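Local coordinates for putative uncharacterized protein (Caulobacter crescentus, PDB 4KWY) that is an LptE-family lipoprotein that probably takes part in assembling lipopolysaccharide at the outer membrane, at residues A[6-10]-A[130-135]; A[10-15]-A[30-36]; A[94-98]-A[114-118]. All coordinates share one frame; numbering follows the deposited sequence.

Interaction 1: A[6-10]-A[130-135]; sequences VESGL and LATWLA
L134 reaches from the last turns of the C-terminal helix 104-135 to the short N-terminal helix 5-10, where it meets V6, G9 and L10. Its CB lies beside V6, with CG1 of V6 4.2 Å from CB of L134, and the two side chains run past one another in opposite directions. CG stands beside the backbone N of its own residue (chi1 -83°), which carries the fork on toward the other helix. There CD1 settles against main chain, 3.5 Å from N of L10 and 3.6 Å from C of G9, and also meets the leucine side chain, CD2 of L10 being 3.6 Å away. The other branch, CD2, lies over CA of G9 at 4.1 Å. Glycine suits this place because a CB would project straight into that methyl.

The two methyls of V6 reach successive turns of the long helix: CG1 rests on O of A131 at 3.7 Å, and CG2 faces CA of A135. L10 spreads its two methyls along the same surface, CD1 toward CB of A131 at 4.0 Å and CD2 toward CB of L130; the small alanine lets the leucine come close to the helix backbone. The segment axes approach to 9.4 Å at an angle of 122°. Beyond them, L130 and L134 both continue onto I13 of strand 13-17, so the contact merges with the hydrophobic layer between helix and sheet. The side chains that meet are all aliphatic, packed partly on main chain, so the junction depends on shape and the exclusion of water rather than on directional bonds.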
# COMPACT_ATOMS: atom_id res chain seq x y z
N VAL A 6 10.70 16.25 6.66
CA VAL A 6 10.24 15.25 5.68
C VAL A 6 9.38 14.23 6.44
O VAL A 6 8.29 13.89 5.98
CB VAL A 6 11.43 14.58 4.91
CG1 VAL A 6 10.96 13.42 4.04
CG2 VAL A 6 12.19 15.61 4.09
N GLU A 7 9.85 13.77 7.61
CA GLU A 7 9.16 12.82 8.49
C GLU A 7 7.88 13.46 9.06
O GLU A 7 6.87 12.77 9.21
CB GLU A 7 10.11 12.33 9.61
CG GLU A 7 11.19 11.38 9.11
CD GLU A 7 12.49 11.30 9.88
OE1 GLU A 7 12.83 12.24 10.63
OE2 GLU A 7 13.22 10.30 9.67
N SER A 8 7.93 14.79 9.33
CA SER A 8 6.82 15.62 9.80
C SER A 8 5.80 15.82 8.65
O SER A 8 4.60 15.92 8.89
CB SER A 8 7.34 16.98 10.28
OG SER A 8 6.32 17.95 10.43
N GLY A 9 6.32 15.88 7.42
CA GLY A 9 5.55 16.01 6.20
C GLY A 9 4.86 14.71 5.84
O GLY A 9 3.69 14.72 5.44
N LEU A 10 5.57 13.58 6.01
CA LEU A 10 5.02 12.26 5.72
C LEU A 10 3.86 11.93 6.65
O LEU A 10 2.84 11.42 6.19
CB LEU A 10 6.10 11.15 5.81
CG LEU A 10 7.10 11.06 4.66
CD1 LEU A 10 8.31 10.27 5.09
CD2 LEU A 10 6.48 10.47 3.41
N LEU A 130 7.09 9.13 -1.96
CA LEU A 130 6.56 10.33 -1.31
C LEU A 130 7.65 11.06 -0.51
O LEU A 130 7.64 12.30 -0.49
CB LEU A 130 5.42 9.98 -0.36
CG LEU A 130 4.12 9.45 -0.95
CD1 LEU A 130 3.25 8.95 0.15
CD2 LEU A 130 3.36 10.51 -1.70
N ALA A 131 8.57 10.31 0.16
CA ALA A 131 9.68 10.88 0.94
C ALA A 131 10.65 11.61 0.03
O ALA A 131 11.18 12.64 0.42
CB ALA A 131 10.41 9.81 1.73
N THR A 132 10.83 11.09 -1.20
CA THR A 132 11.66 11.65 -2.27
C THR A 132 11.02 12.95 -2.75
O THR A 132 11.72 13.92 -3.01
CB THR A 132 11.83 10.60 -3.40
OG1 THR A 132 12.42 9.42 -2.85
CG2 THR A 132 12.70 11.10 -4.57
N TRP A 133 9.70 12.96 -2.85
CA TRP A 133 8.91 14.12 -3.30
C TRP A 133 8.93 15.27 -2.24
O TRP A 133 9.24 16.41 -2.59
CB TRP A 133 7.49 13.64 -3.65
CG TRP A 133 6.65 14.70 -4.27
CD1 TRP A 133 6.64 15.09 -5.58
CD2 TRP A 133 5.66 15.49 -3.61
NE1 TRP A 133 5.71 16.09 -5.77
CE2 TRP A 133 5.10 16.36 -4.58
CE3 TRP A 133 5.22 15.58 -2.28
CZ2 TRP A 133 4.12 17.29 -4.25
CZ3 TRP A 133 4.25 16.51 -1.96
CH2 TRP A 133 3.71 17.35 -2.94
N LEU A 134 8.69 14.93 -0.95
CA LEU A 134 8.73 15.82 0.22
C LEU A 134 10.16 16.30 0.56
O LEU A 134 10.32 17.33 1.25
CB LEU A 134 8.17 15.11 1.46
CG LEU A 134 6.66 15.08 1.67
CD1 LEU A 134 6.32 14.02 2.67
CD2 LEU A 134 6.11 16.44 2.14
N ALA A 135 11.21 15.53 0.15
CA ALA A 135 12.61 15.90 0.36
C ALA A 135 12.99 17.08 -0.54
O ALA A 135 13.85 17.89 -0.15
CB ALA A 135 13.54 14.72 0.10

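Interaction 2: A[10-15]-A[30-36]; sequences LSSIET and LDDALAH
S11 and H36 bring their CA atoms within 4.2 Å, while strand 13-15 runs nearly antiparallel to helix 30-34, their axes at 165°, after a type I turn from L10 to I13. The imidazole of H36 lies across this turn. With CG opposite the backbone N (chi1 179°), its ND1 donates to O of S11 at 2.6 Å, with the acceptor in the ring plane and the donor tilted from the carbonyl plane. One ring face is covered by backbone, CA of E14 making a CH-pi contact 4.2 Å from the H36 centroid; the carboxylate of E14 goes on to a salt bridge with K45. The two segments belong to the beta-alpha-beta unit of strand 13-17, helix 21-34 and strand 44-50, and I13 and L34 meet in its helix-sheet interface. L34 is long enough to serve two neighbours: CD2 lies 3.5 Å from CD2 of L10, and CD1 sits 4.0 Å from CG2 of I13. Replacing H36 by an alanine would probably leave the S11 carbonyl without this donor and uncover the backbone beside E14. Farther along, CG2 of T15 packs on CD1 of L30 at 3.8 Å, and the buried OG1 of T15 has no polar partner.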
# COMPACT_ATOMS: atom_id res chain seq x y z
N LEU A 10 5.57 13.58 6.01
CA LEU A 10 5.02 12.26 5.72
C LEU A 10 3.86 11.93 6.65
O LEU A 10 2.84 11.42 6.19
CB LEU A 10 6.10 11.15 5.81
CG LEU A 10 7.10 11.06 4.66
CD1 LEU A 10 8.31 10.27 5.09
CD2 LEU A 10 6.48 10.47 3.41
N SER A 11 3.98 12.28 7.94
CA SER A 11 2.92 12.01 8.90
C SER A 11 1.75 12.99 8.72
O SER A 11 0.69 12.75 9.31
CB SER A 11 3.44 12.02 10.34
OG SER A 11 4.11 13.22 10.68
N SER A 12 1.90 14.04 7.85
CA SER A 12 0.80 14.98 7.53
C SER A 12 -0.08 14.41 6.39
O SER A 12 -1.13 14.98 6.09
CB SER A 12 1.34 16.36 7.16
OG SER A 12 1.91 16.39 5.86
N ILE A 13 0.33 13.27 5.79
CA ILE A 13 -0.40 12.61 4.69
C ILE A 13 -1.46 11.64 5.26
O ILE A 13 -1.15 10.65 5.93
CB ILE A 13 0.54 11.89 3.69
CG1 ILE A 13 1.55 12.86 3.04
CG2 ILE A 13 -0.26 11.16 2.63
CD1 ILE A 13 2.72 12.16 2.26
N GLU A 14 -2.72 11.91 4.92
CA GLU A 14 -3.83 11.06 5.31
C GLU A 14 -4.19 10.16 4.14
O GLU A 14 -4.54 10.64 3.06
CB GLU A 14 -5.02 11.91 5.73
CG GLU A 14 -6.08 11.14 6.48
CD GLU A 14 -7.18 12.07 6.92
OE1 GLU A 14 -7.01 12.78 7.93
OE2 GLU A 14 -8.20 12.14 6.19
N THR A 15 -4.11 8.86 4.37
CA THR A 15 -4.33 7.83 3.36
C THR A 15 -5.81 7.47 3.33
O THR A 15 -6.42 7.22 4.37
CB THR A 15 -3.39 6.66 3.60
OG1 THR A 15 -2.10 7.21 3.84
CG2 THR A 15 -3.31 5.71 2.41
N LEU A 30 0.51 1.91 5.20
CA LEU A 30 0.95 3.27 4.92
C LEU A 30 0.78 4.16 6.16
O LEU A 30 1.67 4.95 6.43
CB LEU A 30 0.20 3.86 3.71
CG LEU A 30 0.75 3.52 2.34
CD1 LEU A 30 -0.24 3.83 1.28
CD2 LEU A 30 2.01 4.31 2.03
N ASP A 31 -0.32 4.00 6.95
CA ASP A 31 -0.52 4.78 8.19
C ASP A 31 0.61 4.50 9.17
O ASP A 31 1.03 5.40 9.90
CB ASP A 31 -1.89 4.49 8.85
CG ASP A 31 -3.09 5.21 8.22
OD1 ASP A 31 -2.88 6.24 7.54
OD2 ASP A 31 -4.24 4.75 8.44
N ASP A 32 1.15 3.27 9.14
CA ASP A 32 2.29 2.82 9.94
C ASP A 32 3.61 3.40 9.41
O ASP A 32 4.34 4.03 10.17
CB ASP A 32 2.35 1.28 9.94
CG ASP A 32 1.65 0.60 11.10
OD1 ASP A 32 0.63 1.15 11.60
OD2 ASP A 32 2.09 -0.52 11.48
N ALA A 33 3.90 3.18 8.12
CA ALA A 33 5.09 3.67 7.43
C ALA A 33 5.18 5.22 7.42
O ALA A 33 6.26 5.77 7.61
CB ALA A 33 5.12 3.13 6.00
N LEU A 34 4.05 5.91 7.21
CA LEU A 34 3.98 7.37 7.18
C LEU A 34 3.91 7.97 8.60
O LEU A 34 4.23 9.15 8.75
CB LEU A 34 2.78 7.87 6.34
CG LEU A 34 2.76 7.51 4.83
CD1 LEU A 34 1.46 7.92 4.19
CD2 LEU A 34 3.93 8.12 4.08
N ALA A 35 3.51 7.17 9.62
CA ALA A 35 3.35 7.58 11.04
C ALA A 35 2.21 8.61 11.23
O ALA A 35 2.24 9.42 12.17
CB ALA A 35 4.66 8.11 11.62
N HIS A 36 1.19 8.55 10.35
CA HIS A 36 0.04 9.43 10.44
C HIS A 36 -0.90 8.92 11.54
O HIS A 36 -1.50 7.85 11.42
CB HIS A 36 -0.71 9.60 9.10
CG HIS A 36 -1.92 10.50 9.22
ND1 HIS A 36 -1.80 11.87 9.41
CD2 HIS A 36 -3.24 10.18 9.23
CE1 HIS A 36 -3.03 12.34 9.51
NE2 HIS A 36 -3.93 11.36 9.42

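Interaction 3: A[94-98]-A[114-118]; sequences VSVTY and GQERA
A bend at chi3 (-77°) swings the guanidinium of R117 back to the strand, and at V96 a chi1 of -61° sends both methyls to the helix. NH2 of R117 donates to O of T97 at 2.8 Å, an almost straight bond with the acceptor in the guanidinium plane. The same group spans neighbouring residues, its NH2 lying near CB of Y98 and its NH1 3.8 Å from CB of V96. Arginine suits this partly exposed margin: its aliphatic stem crosses from the helix while its charged end reaches a strand carbonyl, and its NE forms a salt bridge with D113. The contact packs helix 104-135 along the beta-sheet of this LptE-family domain, the 94-98 piece of strand 86-99 running nearly antiparallel to helix 114-118, at 154°. V96, a beta-branched residue well fitted to a strand, sets CG2 3.2 Å from O of G114 and CG1 3.7 Å from N of A118. The small residues keep the helix close: a CB on G114 would collide with the Y98 ring, and CB of A118 lies 4.0 Å from CG2 of V96. V94 continues the row, its CG1 3.7 Å from O of A118, and the Y98 ring itself meets F68 on the adjoining strand 67-80.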
# COMPACT_ATOMS: atom_id res chain seq x y z
N VAL A 94 3.31 -4.70 -7.14
CA VAL A 94 4.08 -5.60 -6.28
C VAL A 94 3.59 -7.05 -6.48
O VAL A 94 2.38 -7.29 -6.55
CB VAL A 94 3.96 -5.15 -4.80
CG1 VAL A 94 4.58 -6.18 -3.86
CG2 VAL A 94 4.62 -3.79 -4.59
N SER A 95 4.53 -8.01 -6.50
CA SER A 95 4.21 -9.44 -6.60
C SER A 95 4.84 -10.21 -5.47
O SER A 95 5.97 -9.94 -5.12
CB SER A 95 4.69 -10.03 -7.92
OG SER A 95 3.72 -9.72 -8.90
N VAL A 96 4.08 -11.14 -4.88
CA VAL A 96 4.53 -12.04 -3.83
C VAL A 96 4.09 -13.46 -4.18
O VAL A 96 3.16 -13.66 -4.98
CB VAL A 96 4.06 -11.64 -2.40
CG1 VAL A 96 4.56 -10.28 -2.00
CG2 VAL A 96 2.54 -11.73 -2.26
N THR A 97 4.77 -14.44 -3.59
CA THR A 97 4.40 -15.84 -3.66
C THR A 97 4.11 -16.30 -2.23
O THR A 97 4.58 -15.69 -1.26
CB THR A 97 5.45 -16.71 -4.35
OG1 THR A 97 6.65 -16.72 -3.60
CG2 THR A 97 5.69 -16.34 -5.82
N TYR A 98 3.27 -17.33 -2.10
CA TYR A 98 2.98 -17.98 -0.83
C TYR A 98 2.84 -19.42 -1.11
O TYR A 98 2.40 -19.81 -2.20
CB TYR A 98 1.78 -17.40 -0.05
CG TYR A 98 0.44 -17.46 -0.76
CD1 TYR A 98 -0.40 -18.56 -0.61
CD2 TYR A 98 -0.01 -16.38 -1.52
CE1 TYR A 98 -1.66 -18.60 -1.22
CE2 TYR A 98 -1.26 -16.42 -2.15
CZ TYR A 98 -2.08 -17.52 -1.98
OH TYR A 98 -3.30 -17.58 -2.62
N GLY A 114 0.66 -13.56 2.56
CA GLY A 114 1.07 -13.08 1.24
C GLY A 114 0.49 -11.70 0.95
O GLY A 114 1.19 -10.79 0.50
N GLN A 115 -0.79 -11.52 1.27
CA GLN A 115 -1.49 -10.25 1.09
C GLN A 115 -0.88 -9.11 1.95
O GLN A 115 -0.70 -7.99 1.46
CB GLN A 115 -2.96 -10.44 1.41
CG GLN A 115 -3.67 -11.20 0.30
CD GLN A 115 -5.14 -11.29 0.49
OE1 GLN A 115 -5.64 -11.47 1.62
NE2 GLN A 115 -5.86 -11.21 -0.61
N GLU A 116 -0.50 -9.43 3.20
CA GLU A 116 0.15 -8.51 4.12
C GLU A 116 1.53 -8.10 3.61
O GLU A 116 1.90 -6.92 3.65
CB GLU A 116 0.24 -9.14 5.52
CG GLU A 116 -0.99 -8.85 6.37
CD GLU A 116 -1.49 -9.98 7.26
OE1 GLU A 116 -0.66 -10.79 7.74
OE2 GLU A 116 -2.73 -10.04 7.49
N ARG A 117 2.29 -9.08 3.07
CA ARG A 117 3.63 -8.87 2.53
C ARG A 117 3.58 -8.02 1.25
O ARG A 117 4.43 -7.13 1.08
CB ARG A 117 4.30 -10.22 2.30
CG ARG A 117 4.75 -10.86 3.61
CD ARG A 117 5.68 -12.03 3.36
NE ARG A 117 4.97 -13.22 2.93
CZ ARG A 117 4.98 -13.69 1.68
NH1 ARG A 117 5.69 -13.09 0.74
NH2 ARG A 117 4.29 -14.78 1.38
N ALA A 118 2.56 -8.23 0.39
CA ALA A 118 2.35 -7.41 -0.81
C ALA A 118 2.07 -5.97 -0.39
O ALA A 118 2.77 -5.06 -0.83
CB ALA A 118 1.21 -7.98 -1.65

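Overall arrangement
From the N terminus, helix 5-10 enters interaction 1 at once, but that loop closes only when the chain reaches 130-135. Both other contacts nest inside it. Interaction 2 closes first, bringing the end of helix 21-34 back to strand 13-17; interaction 3 follows in series, folding helix 104-135 onto strand 86-99. None cross. Interactions 1 and 2 share L10 and touch where L130 and L134 meet I13, so the chain's two terminal helices and the beta-alpha-beta unit join in one apolar cluster. Interaction 3 lies on the opposite side of the chain's centre, its own centre about 26 Å from that of interaction 1, and the long helix connects the two.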